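Local coordinates for histone-lysine N-methyltransferase, H3 lysine-9 specific SUVH4 (PDB 4QEO), which methylates the tail of histone H3 with S-adenosyl-L-methionine as methyl donor and binds methylated DNA, linking DNA methylation to a repressive histone mark, at residues M91-E94 and Y95-E98; L209-L212 and E213-E217. All coordinates share one frame; numbering follows the deposited sequence.

Interaction 1: residues M91-E94 and Y95-E98. With nucleotides of chain C.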
loop_
_atom_site.group_PDB
_atom_site.type_symbol
_atom_site.label_atom_id
_atom_site.label_comp_id
_atom_site.label_asym_id
_atom_site.label_seq_id
_atom_site.Cartn_x
_atom_site.Cartn_y
_atom_site.Cartn_z
ATOM N N MET A 91 -16.864 -22.567 -6.957
ATOM C CA MET A 91 -16.742 -23.176 -8.270
ATOM C C MET A 91 -18.115 -23.644 -8.662
ATOM O O MET A 91 -18.726 -24.441 -7.940
ATOM C CB MET A 91 -15.803 -24.388 -8.224
ATOM C CG MET A 91 -14.339 -24.048 -7.985
ATOM S SD MET A 91 -13.417 -25.590 -7.783
ATOM C CE MET A 91 -11.768 -24.926 -7.891
ATOM N N SER A 92 -18.591 -23.143 -9.799
ATOM C CA SER A 92 -19.879 -23.543 -10.359
ATOM C C SER A 92 -19.735 -24.872 -11.088
ATOM O O SER A 92 -18.642 -25.444 -11.135
ATOM C CB SER A 92 -20.345 -22.489 -11.358
ATOM O OG SER A 92 -19.516 -22.519 -12.516
ATOM N N MET A 93 -20.826 -25.343 -11.692
ATOM C CA MET A 93 -20.811 -26.611 -12.434
ATOM C C MET A 93 -19.841 -26.605 -13.622
ATOM O O MET A 93 -19.530 -27.658 -14.163
ATOM C CB MET A 93 -22.215 -26.992 -12.937
ATOM C CG MET A 93 -23.292 -27.027 -11.872
ATOM S SD MET A 93 -22.875 -28.100 -10.483
ATOM C CE MET A 93 -22.782 -29.713 -11.271
ATOM N N GLU A 94 -19.361 -25.435 -14.027
ATOM C CA GLU A 94 -18.389 -25.365 -15.120
ATOM C C GLU A 94 -17.095 -26.113 -14.760
ATOM O O GLU A 94 -16.345 -26.568 -15.629
ATOM C CB GLU A 94 -18.081 -23.908 -15.463
ATOM C CG GLU A 94 -17.182 -23.730 -16.673
ATOM C CD GLU A 94 -16.156 -22.635 -16.475
ATOM O OE1 GLU A 94 -16.550 -21.453 -16.370
ATOM O OE2 GLU A 94 -14.953 -22.962 -16.410
ATOM N N TYR A 95 -16.852 -26.251 -13.461
ATOM C CA TYR A 95 -15.633 -26.874 -12.968
ATOM C C TYR A 95 -15.793 -28.368 -12.773
ATOM O O TYR A 95 -14.885 -29.057 -12.308
ATOM C CB TYR A 95 -15.242 -26.233 -11.646
ATOM C CG TYR A 95 -14.649 -24.858 -11.793
ATOM C CD1 TYR A 95 -15.459 -23.730 -11.899
ATOM C CD2 TYR A 95 -13.275 -24.686 -11.825
ATOM C CE1 TYR A 95 -14.892 -22.462 -12.031
ATOM C CE2 TYR A 95 -12.718 -23.453 -11.950
ATOM C CZ TYR A 95 -13.520 -22.340 -12.048
ATOM O OH TYR A 95 -12.932 -21.102 -12.182
ATOM N N GLU A 96 -16.959 -28.865 -13.141
ATOM C CA GLU A 96 -17.343 -30.233 -12.822
ATOM C C GLU A 96 -16.384 -31.278 -13.382
ATOM O O GLU A 96 -15.982 -32.213 -12.678
ATOM C CB GLU A 96 -18.782 -30.455 -13.279
ATOM C CG GLU A 96 -19.075 -31.698 -14.051
ATOM C CD GLU A 96 -20.543 -31.746 -14.428
ATOM O OE1 GLU A 96 -20.966 -30.887 -15.234
ATOM O OE2 GLU A 96 -21.270 -32.613 -13.892
ATOM N N LYS A 97 -15.985 -31.089 -14.635
ATOM C CA LYS A 97 -15.114 -32.033 -15.319
ATOM C C LYS A 97 -13.696 -31.991 -14.764
ATOM O O LYS A 97 -13.026 -33.014 -14.674
ATOM C CB LYS A 97 -15.107 -31.743 -16.823
ATOM C CG LYS A 97 -16.256 -32.385 -17.590
ATOM C CD LYS A 97 -16.061 -33.891 -17.686
ATOM C CE LYS A 97 -16.876 -34.496 -18.825
ATOM N NZ LYS A 97 -16.483 -35.909 -19.112
ATOM N N GLU A 98 -13.247 -30.800 -14.385
ATOM C CA GLU A 98 -11.932 -30.623 -13.790
ATOM C C GLU A 98 -11.792 -31.269 -12.412
ATOM O O GLU A 98 -10.714 -31.739 -12.048
ATOM C CB GLU A 98 -11.613 -29.135 -13.667
ATOM C CG GLU A 98 -10.877 -28.558 -14.832
ATOM C CD GLU A 98 -10.852 -27.036 -14.774
ATOM O OE1 GLU A 98 -11.898 -26.415 -15.061
ATOM O OE2 GLU A 98 -9.800 -26.462 -14.431
ATOM P P DC C 12 -24.491 -22.615 -10.835
ATOM O OP1 DC C 12 -24.374 -23.051 -9.482
ATOM O OP2 DC C 12 -23.622 -23.141 -11.860
ATOM O "O5'" DC C 12 -25.977 -22.820 -11.314
ATOM C "C5'" DC C 12 -26.991 -21.994 -10.773
ATOM C "C4'" DC C 12 -28.012 -21.741 -11.851
ATOM O "O4'" DC C 12 -27.492 -20.787 -12.801
ATOM C "C3'" DC C 12 -28.367 -22.990 -12.663
ATOM O "O3'" DC C 12 -29.787 -23.092 -12.708
ATOM C "C2'" DC C 12 -27.853 -22.671 -14.052
ATOM C "C1'" DC C 12 -27.993 -21.172 -14.046
ATOM N N1 DC C 12 -27.268 -20.454 -15.093
ATOM C C2 DC C 12 -27.843 -19.311 -15.641
ATOM O O2 DC C 12 -28.911 -18.898 -15.177
ATOM N N3 DC C 12 -27.216 -18.675 -16.651
ATOM C C4 DC C 12 -26.071 -19.157 -17.130
ATOM N N4 DC C 12 -25.482 -18.490 -18.119
ATOM C C5 DC C 12 -25.467 -20.328 -16.596
ATOM C C6 DC C 12 -26.108 -20.955 -15.607
HETATM O O HOH W 1 -14.443 -28.460 -15.754
#
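M91 lies across one face of the Y95 ring, its side chain at about a right angle to that of the tyrosine. This is a Met-aromatic contact with a CH-pi component. It forms where strand 88-91 of the SRA domain runs out into a short 3-10 turn. CB of M91 comes closest, 3.7 Å from CD1 of Y95. CG of M91 lies over the ring centre, 4.0 Å from the centroid of the Y95 ring and 13° off the ring normal. SD of M91 follows obliquely, above the CD2 side of the ring. CG of M91 is anti to its carbonyl carbon (chi1 -69°) and the chain is extended beyond it, which carries the sulfur across the ring. OE2 of E94 lies over the opposite face. The far end of the tyrosine is held by its OH, which is hydrogen-bonded to the backbone N of K55.

The overlap comes with a tight backbone turn. Y95 N donates to S92 O at 3.0 Å, in a nearly straight bond of 167°. S92 O also sits at the ring edge, in its plane. E96 N donates to M93 O at 3.0 Å with a more bent geometry. S92 forms an ST turn: its OG, between backbone N and carbonyl carbon, accepts from E94 N. CB of S92 packs against the DNA backbone, 3.4 Å from OP2 of nucleotide DC12 of chain C.

The carboxylates of E94 and E98 are near each other but share a counter-charge, since both make salt bridges to R54. That shared arginine probably eases their repulsion. Water 1 closes the turn: it donates to E94 O at 2.7 Å, accepts from E98 N at 3.0 Å, and gives a weak bond to E98 OE1.

Interaction 2: residues L209-L212 and E213-E217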
loop_
_atom_site.group_PDB
_atom_site.type_symbol
_atom_site.label_atom_id
_atom_site.label_comp_id
_atom_site.label_asym_id
_atom_site.label_seq_id
_atom_site.Cartn_x
_atom_site.Cartn_y
_atom_site.Cartn_z
ATOM N N LEU A 209 -17.575 -23.630 11.046
ATOM C CA LEU A 209 -16.227 -23.632 10.485
ATOM C C LEU A 209 -15.202 -23.675 11.603
ATOM O O LEU A 209 -15.382 -23.028 12.646
ATOM C CB LEU A 209 -15.992 -22.356 9.677
ATOM C CG LEU A 209 -17.172 -21.854 8.825
ATOM C CD1 LEU A 209 -16.794 -20.552 8.153
ATOM C CD2 LEU A 209 -17.508 -22.882 7.805
ATOM N N LYS A 210 -14.126 -24.427 11.363
ATOM C CA LYS A 210 -13.024 -24.574 12.319
ATOM C C LYS A 210 -11.745 -24.313 11.567
ATOM O O LYS A 210 -11.519 -24.924 10.521
ATOM C CB LYS A 210 -12.971 -26.026 12.843
ATOM C CG LYS A 210 -14.272 -26.564 13.411
ATOM C CD LYS A 210 -14.724 -25.767 14.627
ATOM C CE LYS A 210 -15.114 -26.682 15.787
ATOM N NZ LYS A 210 -15.610 -25.915 16.969
ATOM N N ARG A 211 -10.909 -23.428 12.095
ATOM C CA ARG A 211 -9.669 -23.046 11.433
ATOM C C ARG A 211 -8.728 -24.248 11.389
ATOM O O ARG A 211 -8.607 -24.982 12.360
ATOM C CB ARG A 211 -9.009 -21.884 12.179
ATOM C CG ARG A 211 -7.894 -21.193 11.405
ATOM C CD ARG A 211 -7.544 -19.886 12.064
ATOM N NE ARG A 211 -6.639 -19.055 11.273
ATOM C CZ ARG A 211 -5.318 -19.043 11.428
ATOM N NH1 ARG A 211 -4.741 -19.861 12.310
ATOM N NH2 ARG A 211 -4.569 -18.237 10.687
ATOM N N LEU A 212 -8.086 -24.451 10.251
ATOM C CA LEU A 212 -7.174 -25.571 10.070
ATOM C C LEU A 212 -5.852 -25.371 10.814
ATOM O O LEU A 212 -5.402 -24.244 11.024
ATOM C CB LEU A 212 -6.914 -25.797 8.580
ATOM C CG LEU A 212 -8.228 -26.166 7.856
ATOM C CD1 LEU A 212 -7.931 -26.439 6.407
ATOM C CD2 LEU A 212 -8.914 -27.381 8.494
ATOM N N GLU A 213 -5.246 -26.487 11.214
ATOM C CA GLU A 213 -3.951 -26.475 11.882
ATOM C C GLU A 213 -2.868 -26.181 10.842
ATOM O O GLU A 213 -3.143 -26.189 9.641
ATOM C CB GLU A 213 -3.708 -27.842 12.530
ATOM C CG GLU A 213 -4.807 -28.300 13.477
ATOM C CD GLU A 213 -4.690 -27.728 14.887
ATOM O OE1 GLU A 213 -3.601 -27.244 15.245
ATOM O OE2 GLU A 213 -5.703 -27.773 15.635
ATOM N N GLY A 214 -1.641 -25.939 11.290
ATOM C CA GLY A 214 -0.541 -25.693 10.367
ATOM C C GLY A 214 -0.430 -24.265 9.834
ATOM O O GLY A 214 0.279 -23.998 8.864
ATOM N N GLN A 215 -1.135 -23.335 10.459
ATOM C CA GLN A 215 -1.132 -21.955 9.970
ATOM C C GLN A 215 -0.635 -21.033 11.057
ATOM O O GLN A 215 -0.633 -21.402 12.230
ATOM C CB GLN A 215 -2.559 -21.532 9.530
ATOM C CG GLN A 215 -3.232 -22.531 8.631
ATOM C CD GLN A 215 -4.598 -22.051 8.140
ATOM O OE1 GLN A 215 -4.686 -21.393 7.108
ATOM N NE2 GLN A 215 -5.662 -22.384 8.879
ATOM N N PRO A 216 -0.214 -19.814 10.681
ATOM C CA PRO A 216 0.161 -18.832 11.707
ATOM C C PRO A 216 -1.020 -18.580 12.625
ATOM O O PRO A 216 -2.169 -18.682 12.173
ATOM C CB PRO A 216 0.469 -17.567 10.894
ATOM C CG PRO A 216 0.850 -18.069 9.537
ATOM C CD PRO A 216 0.107 -19.365 9.317
ATOM N N GLU A 217 -0.750 -18.269 13.889
ATOM C CA GLU A 217 -1.810 -18.087 14.870
ATOM C C GLU A 217 -2.674 -16.901 14.467
ATOM O O GLU A 217 -2.162 -15.942 13.920
ATOM C CB GLU A 217 -1.201 -17.853 16.254
ATOM C CG GLU A 217 -1.713 -18.807 17.317
ATOM C CD GLU A 217 -1.580 -20.265 16.909
ATOM O OE1 GLU A 217 -0.556 -20.624 16.290
ATOM O OE2 GLU A 217 -2.505 -21.051 17.204
HETATM O O HOH W 2 -3.183 -23.323 12.692
#
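R211 reaches from the end of strand 203-211 over the chain that follows, and its tip grips the carbonyl of P216. From CB of R211 the chain sets out with CG anti to the backbone N (chi1 -166°), and it stays extended as far as NE. CG of R211 lies 3.6 Å from NE2 of Q215. NE of R211 donates to the backbone O of D185. The two terminal nitrogens close on one atom. NH1 of R211 is 2.8 Å from P216 O, and NH2 of R211 is 2.9 Å from the same oxygen. P216 O lies at the guanidinium edge, in its plane. This end-on, two-nitrogen grip should fix the rotation of the group.

NE2 of Q215 lies over one face of the R211 guanidinium, with the amide and guanidinium planes 16° apart. CB of Q215 approaches nearer, 3.9 Å from NH1 of R211. The amide is held at both ends. NE2 of Q215 donates to L212 O at 2.9 Å with an angle of 167°, from above the carbonyl plane. OE1 of Q215 accepts from the backbone N of L187. L212 O has a second donor in water 2, which in turn accepts from Q215 N. G214, in the bend between L212 and Q215, has backbone angles that suit a glycine.

The contact is surface packing that folds the loop after strand 203-211 back beside the end of that strand. Strand 203-211 lies between strands 125-129 and 180-197 and runs antiparallel to both, with Y188 against R211 and L187 against L212.

How the interactions relate
Both contacts belong to the SRA domain, with interaction 1 earlier in the chain. Interactions 1 and 2 do not touch: the centres of interactions 1 and 2 are about 27 Å apart and their nearest atoms about 15 Å apart. Each begins where a strand of the same branched sheet passes into a loop, 88-91 in interaction 1 and 203-211 in interaction 2. They differ in their relation to the DNA. S92 and M93 of 91-98 lie against the DNA backbone, whereas the nearest atom of 209-217 is about 8 Å from the nucleic acid. Both lie away from the annotated zinc and S-adenosyl-L-homocysteine sites.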